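Local coordinates for immunomodulatory active chitinase (Trichuris suis, PDB 6G9C), which probably binds and hydrolyses chitin as a glycosyl hydrolase family 18 enzyme and displays immunomodulatory properties in inflammatory lung disease, at residues Y45-G50 against E301-E305; C167-L171 against L208-L212; L217-H223 against W249-S255. All coordinates share one frame. Numbering follows the deposited sequence.

Interaction 1 of 3, residues Y45-G50 against E301-E305; sequences YRPGNG and EYLRE
This is a loop-to-loop contact between the barrel and its insertion domain: Y45-G50 follows the first barrel strand, 34-40, while E301-E305 lies in the connection from strand 268-281 to strand 308-310. The segments approach most closely at R46 and Y302 (CA to CA 5.8 Å) and meet through van der Waals contacts. P47-G50 forms a type II' turn, closed by G50 N to P47 O at 3.0 Å. G48 takes its first corner (phi/psi 54/-132°), a conformation that favours glycine; N49 (-79/0°) takes the second. Residues 301-303 have helical angles but lack regular helical hydrogen bonds, and R304 turns left-handed (52/47°). The Y302 ring (chi1 m, chi2 88°) presents its edge to P47 O, which is 3.2 Å from Y302 CD2; P47 CG is 3.8 Å from the same Y302 CD2. Y302 CE2 lies 3.7 Å from G50 N, and glycine is needed there because a CB on G50 would clash with the ring. Such a domain inserted between the seventh and eighth barrel strands is characteristic of family 18 chitinases like the mammalian enzymes. On its insertion-domain side, Y302 meets Y312 edge-to-face. The R304 guanidinium lays one face on P47, with NH2 3.4 Å from CG. L303 CD2 similarly covers a face of the R46 guanidinium, 3.4 Å from NE, while R46 NH1 forms a salt bridge with D371.

Interaction 2 of 3, residues C167-L171 against L208-L212; sequences CQEIL and LAKVL
C167-L171 is a turn within helix 160-181, with L171 N bonded to C167 O at 3.2 Å; L208-L212 begins in helix 205-211 and leads out of it, with L212 extended (-89/137°). L208 O accepts from both V211 N (3.1 Å) and L212 N (2.9 Å). The closest CA pair is Q168 and V211, 6.0 Å apart. V211 (chi1 m) points into the interface, where its compact branched side chain fits between three neighbours: CG2 is 3.9 Å from C167 CB, CG1 is 4.0 Å from Q168 CG, and CB is 3.8 Å from L171 CD2. L171 (chi1 t, chi2 p) also brings CD2 to 3.6 Å from V211 O. On the inner side, C167 SG, small and apolar enough for a buried position, touches L208 CD2 at 3.9 Å. Two helices of the TIM barrel's outer layer thus pack directly on each other, and beneath them C167 and L212 both rest on F188 of strand 187-193, which lies between the two helices in the chain.

Interaction 3 of 3, residues L217-H223 against W249-S255; sequences LMCYDFH and WNVEQSS. With EDO (1,2-ethanediol), chain D; EDO (1,2-ethanediol), chain E.
Two successive inverse gamma turns, centred on M218 and C219, carry the chain off strand 214-218; their bonds, C219 N to L217 O (3.0 Å) and Y220 N to M218 O (2.9 Å), are weak. D221 then turns left-handed (57/30°). L217, C219 and F222 point toward W249-S255, whereas M218 and Y220 point away. The CA register pairs L217 with S255 (7.3 Å), C219 with V251 (5.5 Å) and F222 with W249 (6.1 Å). L217 CD2 packs 3.7 Å from S255 CB, and C219 SG 3.9 Å from V251 CG2; the small C219 side chain allows the close backbone approach at V251. F222 (chi1 m) is the large filler: one ring face lies against the backbone, with CZ 3.7 Å from N250 N, and CD1 touches W249 CB at 3.6 Å. Strand 214-218, helix 251-261 and strand 268-281 form one beta-alpha-beta crossover of the TIM barrel. N250 is the helix N-cap, its OD1 accepting from Q253 N at 2.9 Å, and S254 OG folds back onto N250 O (2.8 Å), a common way to bury a serine in a helix. One water joins H223 NE2 (2.7 Å) to W249 O (2.8 Å), while H223 ND1 hydrogen-bonds E227. The sequence M218-x-Y220-D221 matches the MxYD motif that lines the active site in family 18 relatives; two ethanediols, probably from the crystallisation liquor, sit there: Y220 OH hydrogen-bonds O2 of the chain E ethanediol (2.8 Å), and D221 OD2 accepts from O2 of the chain D ethanediol (2.7 Å); D221 OD1 forms a salt bridge with R277.

How the interactions relate
Interactions 2 and 3 both belong to the wall of the barrel, in series along the chain: helix 205-211 is followed by strand 214-218, yet the nearest atoms of the two contacts are about 10 Å apart. Interaction 2 is a partly buried, apolar helix-to-helix seam, while interaction 3 is the buried one, setting a strand end against a helix start with its own N-cap bond, and adding a bridging water beside the probable active site. Interaction 1 is more exposed, relying on aromatic, proline and guanidinium surfaces between barrel and insertion domain. Its loop encloses both others in sequence; it lies about 9 Å from interaction 3 by nearest atoms, but across the chain's centre from interaction 2.

Interaction 1 of 3, residues Y45-G50 against E301-E305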
loop_
_atom_site.group_PDB
_atom_site.type_symbol
_atom_site.label_atom_id
_atom_site.label_comp_id
_atom_site.label_asym_id
_atom_site.label_seq_id
_atom_site.Cartn_x
_atom_site.Cartn_y
_atom_site.Cartn_z
ATOM N N TYR A 45 -8.687 -22.625 -4.898
ATOM C CA TYR A 45 -8.614 -24.067 -5.075
ATOM C C TYR A 45 -9.462 -24.572 -6.233
ATOM O O TYR A 45 -9.406 -25.766 -6.545
ATOM C CB TYR A 45 -9.020 -24.776 -3.773
ATOM C CG TYR A 45 -8.130 -24.398 -2.600
ATOM C CD1 TYR A 45 -6.762 -24.627 -2.641
ATOM C CD2 TYR A 45 -8.659 -23.795 -1.461
ATOM C CE1 TYR A 45 -5.935 -24.275 -1.579
ATOM C CE2 TYR A 45 -7.838 -23.441 -0.382
ATOM C CZ TYR A 45 -6.483 -23.689 -0.453
ATOM O OH TYR A 45 -5.671 -23.348 0.596
ATOM N N ARG A 46 -10.231 -23.705 -6.884
ATOM C CA ARG A 46 -11.014 -24.144 -8.029
ATOM C C ARG A 46 -10.106 -24.430 -9.225
ATOM O O ARG A 46 -9.065 -23.789 -9.389
ATOM C CB ARG A 46 -12.039 -23.091 -8.411
ATOM C CG ARG A 46 -12.794 -22.590 -7.226
ATOM C CD ARG A 46 -14.249 -22.404 -7.526
ATOM N NE ARG A 46 -14.967 -22.268 -6.268
ATOM C CZ ARG A 46 -15.437 -21.123 -5.788
ATOM N NH1 ARG A 46 -15.298 -19.998 -6.469
ATOM N NH2 ARG A 46 -16.067 -21.118 -4.623
ATOM N N PRO A 47 -10.483 -25.387 -10.068
ATOM C CA PRO A 47 -9.621 -25.782 -11.188
ATOM C C PRO A 47 -9.735 -24.836 -12.374
ATOM O O PRO A 47 -10.700 -24.082 -12.512
ATOM C CB PRO A 47 -10.148 -27.173 -11.554
ATOM C CG PRO A 47 -11.615 -27.074 -11.226
ATOM C CD PRO A 47 -11.712 -26.199 -10.003
ATOM N N GLY A 48 -8.711 -24.898 -13.232
ATOM C CA GLY A 48 -8.762 -24.280 -14.555
ATOM C C GLY A 48 -9.135 -22.812 -14.507
ATOM O O GLY A 48 -8.601 -22.038 -13.706
ATOM N N ASN A 49 -10.089 -22.421 -15.357
ATOM C CA ASN A 49 -10.496 -21.026 -15.481
ATOM C C ASN A 49 -11.431 -20.581 -14.366
ATOM O O ASN A 49 -11.843 -19.413 -14.353
ATOM C CB ASN A 49 -11.148 -20.782 -16.852
ATOM C CG ASN A 49 -10.153 -20.883 -17.999
ATOM O OD1 ASN A 49 -8.946 -20.724 -17.808
ATOM N ND2 ASN A 49 -10.659 -21.154 -19.205
ATOM N N GLY A 50 -11.770 -21.477 -13.432
ATOM C CA GLY A 50 -12.453 -21.077 -12.215
ATOM C C GLY A 50 -11.535 -20.623 -11.103
ATOM O O GLY A 50 -12.008 -20.025 -10.129
ATOM N N GLU A 301 -18.912 -28.544 -12.090
ATOM C CA GLU A 301 -17.519 -28.829 -12.438
ATOM C C GLU A 301 -16.529 -28.053 -11.572
ATOM O O GLU A 301 -15.509 -28.607 -11.140
ATOM C CB GLU A 301 -17.279 -28.521 -13.920
ATOM C CG GLU A 301 -15.849 -28.820 -14.395
ATOM C CD GLU A 301 -15.636 -28.568 -15.893
ATOM O OE1 GLU A 301 -16.638 -28.397 -16.629
ATOM O OE2 GLU A 301 -14.462 -28.558 -16.333
ATOM N N TYR A 302 -16.794 -26.772 -11.314
ATOM C CA TYR A 302 -15.837 -25.930 -10.605
ATOM C C TYR A 302 -16.165 -25.751 -9.125
ATOM O O TYR A 302 -15.269 -25.855 -8.288
ATOM C CB TYR A 302 -15.732 -24.559 -11.292
ATOM C CG TYR A 302 -15.228 -24.645 -12.728
ATOM C CD1 TYR A 302 -16.112 -24.827 -13.787
ATOM C CD2 TYR A 302 -13.868 -24.546 -13.022
ATOM C CE1 TYR A 302 -15.658 -24.909 -15.097
ATOM C CE2 TYR A 302 -13.399 -24.629 -14.345
ATOM C CZ TYR A 302 -14.301 -24.807 -15.370
ATOM O OH TYR A 302 -13.855 -24.893 -16.684
ATOM N N LEU A 303 -17.429 -25.506 -8.767
ATOM C CA LEU A 303 -17.748 -25.298 -7.356
ATOM C C LEU A 303 -17.757 -26.604 -6.573
ATOM O O LEU A 303 -17.444 -26.597 -5.379
ATOM C CB LEU A 303 -19.094 -24.587 -7.196
ATOM C CG LEU A 303 -19.260 -23.178 -7.774
ATOM C CD1 LEU A 303 -20.252 -22.370 -6.970
ATOM C CD2 LEU A 303 -17.940 -22.444 -7.878
ATOM N N ARG A 304 -18.113 -27.720 -7.214
ATOM C CA ARG A 304 -18.069 -29.048 -6.595
ATOM C C ARG A 304 -18.814 -29.071 -5.262
ATOM O O ARG A 304 -18.323 -29.581 -4.253
ATOM C CB ARG A 304 -16.629 -29.522 -6.407
ATOM C CG ARG A 304 -15.812 -29.619 -7.682
ATOM C CD ARG A 304 -14.352 -29.388 -7.344
ATOM N NE ARG A 304 -13.440 -29.754 -8.421
ATOM C CZ ARG A 304 -12.119 -29.611 -8.353
ATOM N NH1 ARG A 304 -11.560 -29.110 -7.257
ATOM N NH2 ARG A 304 -11.356 -29.975 -9.378
ATOM N N GLU A 305 -20.015 -28.505 -5.259
ATOM C CA GLU A 305 -20.851 -28.501 -4.065
ATOM C C GLU A 305 -22.298 -28.676 -4.501
ATOM O O GLU A 305 -22.882 -27.765 -5.092
ATOM C CB GLU A 305 -20.670 -27.212 -3.273
ATOM C CG GLU A 305 -21.484 -27.166 -1.993
ATOM C CD GLU A 305 -21.407 -25.821 -1.312
ATOM O OE1 GLU A 305 -20.513 -25.023 -1.670
ATOM O OE2 GLU A 305 -22.244 -25.559 -0.423
#

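Interaction 2 of 3, residues C167-L171 against L208-L212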
loop_
_atom_site.group_PDB
_atom_site.type_symbol
_atom_site.label_atom_id
_atom_site.label_comp_id
_atom_site.label_asym_id
_atom_site.label_seq_id
_atom_site.Cartn_x
_atom_site.Cartn_y
_atom_site.Cartn_z
ATOM N N CYS A 167 -20.413 -4.876 19.440
ATOM C CA CYS A 167 -20.272 -3.860 18.395
ATOM C C CYS A 167 -19.919 -2.489 18.974
ATOM O O CYS A 167 -19.078 -1.778 18.413
ATOM C CB CYS A 167 -21.545 -3.779 17.557
ATOM S SG CYS A 167 -21.819 -5.233 16.533
ATOM N N GLN A 168 -20.531 -2.103 20.098
ATOM C CA GLN A 168 -20.182 -0.826 20.707
ATOM C C GLN A 168 -18.722 -0.813 21.148
ATOM O O GLN A 168 -18.028 0.200 20.993
ATOM C CB GLN A 168 -21.106 -0.543 21.901
ATOM C CG GLN A 168 -22.559 -0.312 21.504
ATOM C CD GLN A 168 -23.481 -0.307 22.707
ATOM O OE1 GLN A 168 -23.185 -0.935 23.724
ATOM N NE2 GLN A 168 -24.592 0.419 22.606
ATOM N N GLU A 169 -18.240 -1.934 21.702
ATOM C CA GLU A 169 -16.861 -1.992 22.188
ATOM C C GLU A 169 -15.847 -2.040 21.038
ATOM O O GLU A 169 -14.753 -1.468 21.156
ATOM C CB GLU A 169 -16.695 -3.189 23.123
ATOM C CG GLU A 169 -17.418 -2.975 24.480
ATOM C CD GLU A 169 -17.693 -4.262 25.252
ATOM O OE1 GLU A 169 -17.067 -5.302 24.964
ATOM O OE2 GLU A 169 -18.553 -4.225 26.160
ATOM N N ILE A 170 -16.177 -2.726 19.934
ATOM C CA ILE A 170 -15.296 -2.709 18.755
ATOM C C ILE A 170 -15.087 -1.279 18.275
ATOM O O ILE A 170 -13.949 -0.823 18.092
ATOM C CB ILE A 170 -15.857 -3.590 17.621
ATOM C CG1 ILE A 170 -15.653 -5.083 17.912
ATOM C CG2 ILE A 170 -15.194 -3.220 16.236
ATOM C CD1 ILE A 170 -16.569 -6.006 17.076
ATOM N N LEU A 171 -16.184 -0.543 18.076
ATOM C CA LEU A 171 -16.061 0.826 17.586
ATOM C C LEU A 171 -15.255 1.678 18.553
ATOM O O LEU A 171 -14.381 2.443 18.129
ATOM C CB LEU A 171 -17.442 1.439 17.338
ATOM C CG LEU A 171 -17.426 2.914 16.911
ATOM C CD1 LEU A 171 -16.721 3.099 15.567
ATOM C CD2 LEU A 171 -18.824 3.497 16.862
ATOM N N LEU A 208 -27.576 -0.437 16.896
ATOM C CA LEU A 208 -26.517 -0.846 15.976
ATOM C C LEU A 208 -26.270 0.192 14.888
ATOM O O LEU A 208 -25.131 0.344 14.432
ATOM C CB LEU A 208 -26.861 -2.190 15.340
ATOM C CG LEU A 208 -26.793 -3.396 16.269
ATOM C CD1 LEU A 208 -27.432 -4.588 15.564
ATOM C CD2 LEU A 208 -25.354 -3.687 16.684
ATOM N N ALA A 209 -27.316 0.907 14.460
ATOM C CA ALA A 209 -27.132 1.946 13.447
ATOM C C ALA A 209 -26.141 3.006 13.910
ATOM O O ALA A 209 -25.444 3.612 13.089
ATOM C CB ALA A 209 -28.471 2.607 13.117
ATOM N N LYS A 210 -26.064 3.236 15.216
ATOM C CA LYS A 210 -25.192 4.272 15.741
ATOM C C LYS A 210 -23.725 3.866 15.707
ATOM O O LYS A 210 -22.860 4.746 15.703
ATOM C CB LYS A 210 -25.622 4.632 17.169
ATOM C CG LYS A 210 -27.040 5.206 17.266
ATOM C CD LYS A 210 -27.370 5.719 18.662
ATOM C CE LYS A 210 -28.841 6.129 18.754
ATOM N NZ LYS A 210 -29.074 7.232 19.737
ATOM N N VAL A 211 -23.418 2.569 15.659
ATOM C CA VAL A 211 -22.033 2.124 15.767
ATOM C C VAL A 211 -21.502 1.439 14.515
ATOM O O VAL A 211 -20.274 1.415 14.328
ATOM C CB VAL A 211 -21.823 1.215 16.999
ATOM C CG1 VAL A 211 -22.169 1.972 18.292
ATOM C CG2 VAL A 211 -22.635 -0.049 16.882
ATOM N N LEU A 212 -22.341 0.866 13.653
ATOM C CA LEU A 212 -21.862 0.272 12.413
ATOM C C LEU A 212 -21.849 1.312 11.302
ATOM O O LEU A 212 -22.792 2.095 11.153
ATOM C CB LEU A 212 -22.741 -0.909 11.996
ATOM C CG LEU A 212 -22.735 -2.097 12.960
ATOM C CD1 LEU A 212 -23.959 -2.999 12.754
ATOM C CD2 LEU A 212 -21.429 -2.874 12.826
#

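Interaction 3 of 3, residues L217-H223 against W249-S255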
loop_
_atom_site.group_PDB
_atom_site.type_symbol
_atom_site.label_atom_id
_atom_site.label_comp_id
_atom_site.label_asym_id
_atom_site.label_seq_id
_atom_site.Cartn_x
_atom_site.Cartn_y
_atom_site.Cartn_z
ATOM N N LEU A 217 -26.760 -6.345 3.868
ATOM C CA LEU A 217 -27.977 -7.144 3.979
ATOM C C LEU A 217 -27.861 -8.412 3.141
ATOM O O LEU A 217 -27.683 -8.348 1.915
ATOM C CB LEU A 217 -29.185 -6.320 3.534
ATOM C CG LEU A 217 -30.514 -7.073 3.582
ATOM C CD1 LEU A 217 -30.908 -7.424 5.027
ATOM C CD2 LEU A 217 -31.595 -6.257 2.908
ATOM N N MET A 218 -27.970 -9.566 3.794
ATOM C CA MET A 218 -27.826 -10.858 3.124
ATOM C C MET A 218 -29.174 -11.326 2.576
ATOM O O MET A 218 -29.708 -12.362 2.966
ATOM C CB MET A 218 -27.234 -11.887 4.080
ATOM C CG MET A 218 -25.791 -11.579 4.478
ATOM S SD MET A 218 -25.200 -12.656 5.801
ATOM C CE MET A 218 -25.091 -14.225 4.949
ATOM N N CYS A 219 -29.703 -10.543 1.630
ATOM C CA CYS A 219 -31.013 -10.821 1.046
ATOM C C CYS A 219 -30.834 -11.801 -0.116
ATOM O O CYS A 219 -30.998 -11.487 -1.293
ATOM C CB CYS A 219 -31.697 -9.526 0.624
ATOM S SG CYS A 219 -30.593 -8.378 -0.235
ATOM N N TYR A 220 -30.451 -13.015 0.264
ATOM C CA TYR A 220 -30.310 -14.151 -0.631
ATOM C C TYR A 220 -30.335 -15.403 0.238
ATOM O O TYR A 220 -30.470 -15.326 1.466
ATOM C CB TYR A 220 -29.041 -14.059 -1.496
ATOM C CG TYR A 220 -27.795 -13.555 -0.790
ATOM C CD1 TYR A 220 -27.149 -14.333 0.176
ATOM C CD2 TYR A 220 -27.250 -12.318 -1.108
ATOM C CE1 TYR A 220 -25.988 -13.875 0.824
ATOM C CE2 TYR A 220 -26.104 -11.848 -0.469
ATOM C CZ TYR A 220 -25.481 -12.626 0.493
ATOM O OH TYR A 220 -24.338 -12.154 1.102
ATOM N N ASP A 221 -30.222 -16.563 -0.409
ATOM C CA ASP A 221 -30.471 -17.849 0.250
ATOM C C ASP A 221 -31.875 -17.922 0.848
ATOM O O ASP A 221 -32.084 -18.600 1.857
ATOM C CB ASP A 221 -29.446 -18.152 1.350
ATOM C CG ASP A 221 -28.030 -18.160 0.856
ATOM O OD1 ASP A 221 -27.791 -18.429 -0.338
ATOM O OD2 ASP A 221 -27.134 -17.911 1.687
ATOM N N PHE A 222 -32.857 -17.234 0.256
ATOM C CA PHE A 222 -34.225 -17.356 0.763
ATOM C C PHE A 222 -34.777 -18.753 0.528
ATOM O O PHE A 222 -35.597 -19.240 1.318
ATOM C CB PHE A 222 -35.138 -16.317 0.104
ATOM C CG PHE A 222 -34.870 -14.909 0.538
ATOM C CD1 PHE A 222 -35.163 -14.495 1.839
ATOM C CD2 PHE A 222 -34.326 -13.996 -0.344
ATOM C CE1 PHE A 222 -34.921 -13.193 2.243
ATOM C CE2 PHE A 222 -34.074 -12.685 0.055
ATOM C CZ PHE A 222 -34.372 -12.284 1.347
ATOM N N HIS A 223 -34.339 -19.401 -0.555
ATOM C CA HIS A 223 -34.765 -20.738 -0.927
ATOM C C HIS A 223 -33.563 -21.494 -1.468
ATOM O O HIS A 223 -32.622 -20.897 -1.993
ATOM C CB HIS A 223 -35.901 -20.669 -1.958
ATOM C CG HIS A 223 -37.093 -19.924 -1.455
ATOM N ND1 HIS A 223 -37.959 -20.458 -0.525
ATOM C CD2 HIS A 223 -37.524 -18.665 -1.696
ATOM C CE1 HIS A 223 -38.894 -19.569 -0.238
ATOM N NE2 HIS A 223 -38.652 -18.471 -0.932
ATOM N N TRP A 249 -39.877 -12.630 2.258
ATOM C CA TRP A 249 -38.612 -13.272 1.906
ATOM C C TRP A 249 -38.196 -12.856 0.493
ATOM O O TRP A 249 -38.177 -13.646 -0.452
ATOM C CB TRP A 249 -38.736 -14.784 2.048
ATOM C CG TRP A 249 -38.733 -15.246 3.491
ATOM C CD1 TRP A 249 -39.282 -14.598 4.561
ATOM C CD2 TRP A 249 -38.143 -16.442 4.008
ATOM N NE1 TRP A 249 -39.074 -15.319 5.714
ATOM C CE2 TRP A 249 -38.373 -16.454 5.402
ATOM C CE3 TRP A 249 -37.439 -17.505 3.431
ATOM C CZ2 TRP A 249 -37.928 -17.489 6.223
ATOM C CZ3 TRP A 249 -36.998 -18.530 4.247
ATOM C CH2 TRP A 249 -37.245 -18.516 5.632
ATOM N N ASN A 250 -37.834 -11.584 0.375
ATOM C CA ASN A 250 -37.386 -11.021 -0.891
ATOM C C ASN A 250 -36.625 -9.735 -0.590
ATOM O O ASN A 250 -36.635 -9.237 0.537
ATOM C CB ASN A 250 -38.568 -10.780 -1.847
ATOM C CG ASN A 250 -39.680 -9.970 -1.212
ATOM O OD1 ASN A 250 -39.570 -8.748 -1.070
ATOM N ND2 ASN A 250 -40.767 -10.647 -0.822
ATOM N N VAL A 251 -35.961 -9.210 -1.620
ATOM C CA VAL A 251 -35.085 -8.052 -1.442
ATOM C C VAL A 251 -35.892 -6.842 -0.992
ATOM O O VAL A 251 -35.513 -6.132 -0.054
ATOM C CB VAL A 251 -34.313 -7.755 -2.740
ATOM C CG1 VAL A 251 -33.618 -6.401 -2.641
ATOM C CG2 VAL A 251 -33.311 -8.867 -3.040
ATOM N N GLU A 252 -37.033 -6.609 -1.646
ATOM C CA GLU A 252 -37.828 -5.416 -1.376
ATOM C C GLU A 252 -38.285 -5.362 0.074
ATOM O O GLU A 252 -38.157 -4.328 0.734
ATOM C CB GLU A 252 -39.038 -5.369 -2.311
ATOM C CG GLU A 252 -39.896 -4.123 -2.118
ATOM C CD GLU A 252 -41.250 -4.232 -2.797
ATOM O OE1 GLU A 252 -42.046 -5.120 -2.418
ATOM O OE2 GLU A 252 -41.516 -3.424 -3.710
ATOM N N GLN A 253 -38.826 -6.471 0.588
ATOM C CA GLN A 253 -39.438 -6.452 1.913
ATOM C C GLN A 253 -38.410 -6.598 3.032
ATOM O O GLN A 253 -38.551 -5.962 4.086
ATOM C CB GLN A 253 -40.497 -7.550 2.019
ATOM C CG GLN A 253 -41.705 -7.316 1.127
ATOM C CD GLN A 253 -42.456 -6.059 1.506
ATOM O OE1 GLN A 253 -42.698 -5.807 2.682
ATOM N NE2 GLN A 253 -42.813 -5.254 0.512
ATOM N N SER A 254 -37.388 -7.436 2.833
ATOM C CA SER A 254 -36.360 -7.610 3.854
ATOM C C SER A 254 -35.586 -6.316 4.090
ATOM O O SER A 254 -35.300 -5.954 5.239
ATOM C CB SER A 254 -35.421 -8.755 3.470
ATOM O OG SER A 254 -34.616 -8.436 2.325
ATOM N N SER A 255 -35.251 -5.593 3.014
ATOM C CA SER A 255 -34.611 -4.289 3.177
ATOM C C SER A 255 -35.565 -3.281 3.814
ATOM O O SER A 255 -35.177 -2.527 4.716
ATOM C CB SER A 255 -34.105 -3.789 1.822
ATOM O OG SER A 255 -35.186 -3.506 0.949
HETATM C C1 EDO D . -23.198 -16.439 1.281
HETATM O O1 EDO D . -23.582 -16.373 2.650
HETATM C C2 EDO D . -24.266 -17.161 0.464
HETATM O O2 EDO D . -24.582 -18.419 1.067
HETATM C C1 EDO E . -20.820 -14.081 4.386
HETATM O O1 EDO E . -21.640 -15.274 4.510
HETATM C C2 EDO E . -21.617 -12.865 3.897
HETATM O O2 EDO E . -22.328 -13.207 2.681
HETATM O O HOH W 1 -39.647 -15.955 -1.090
#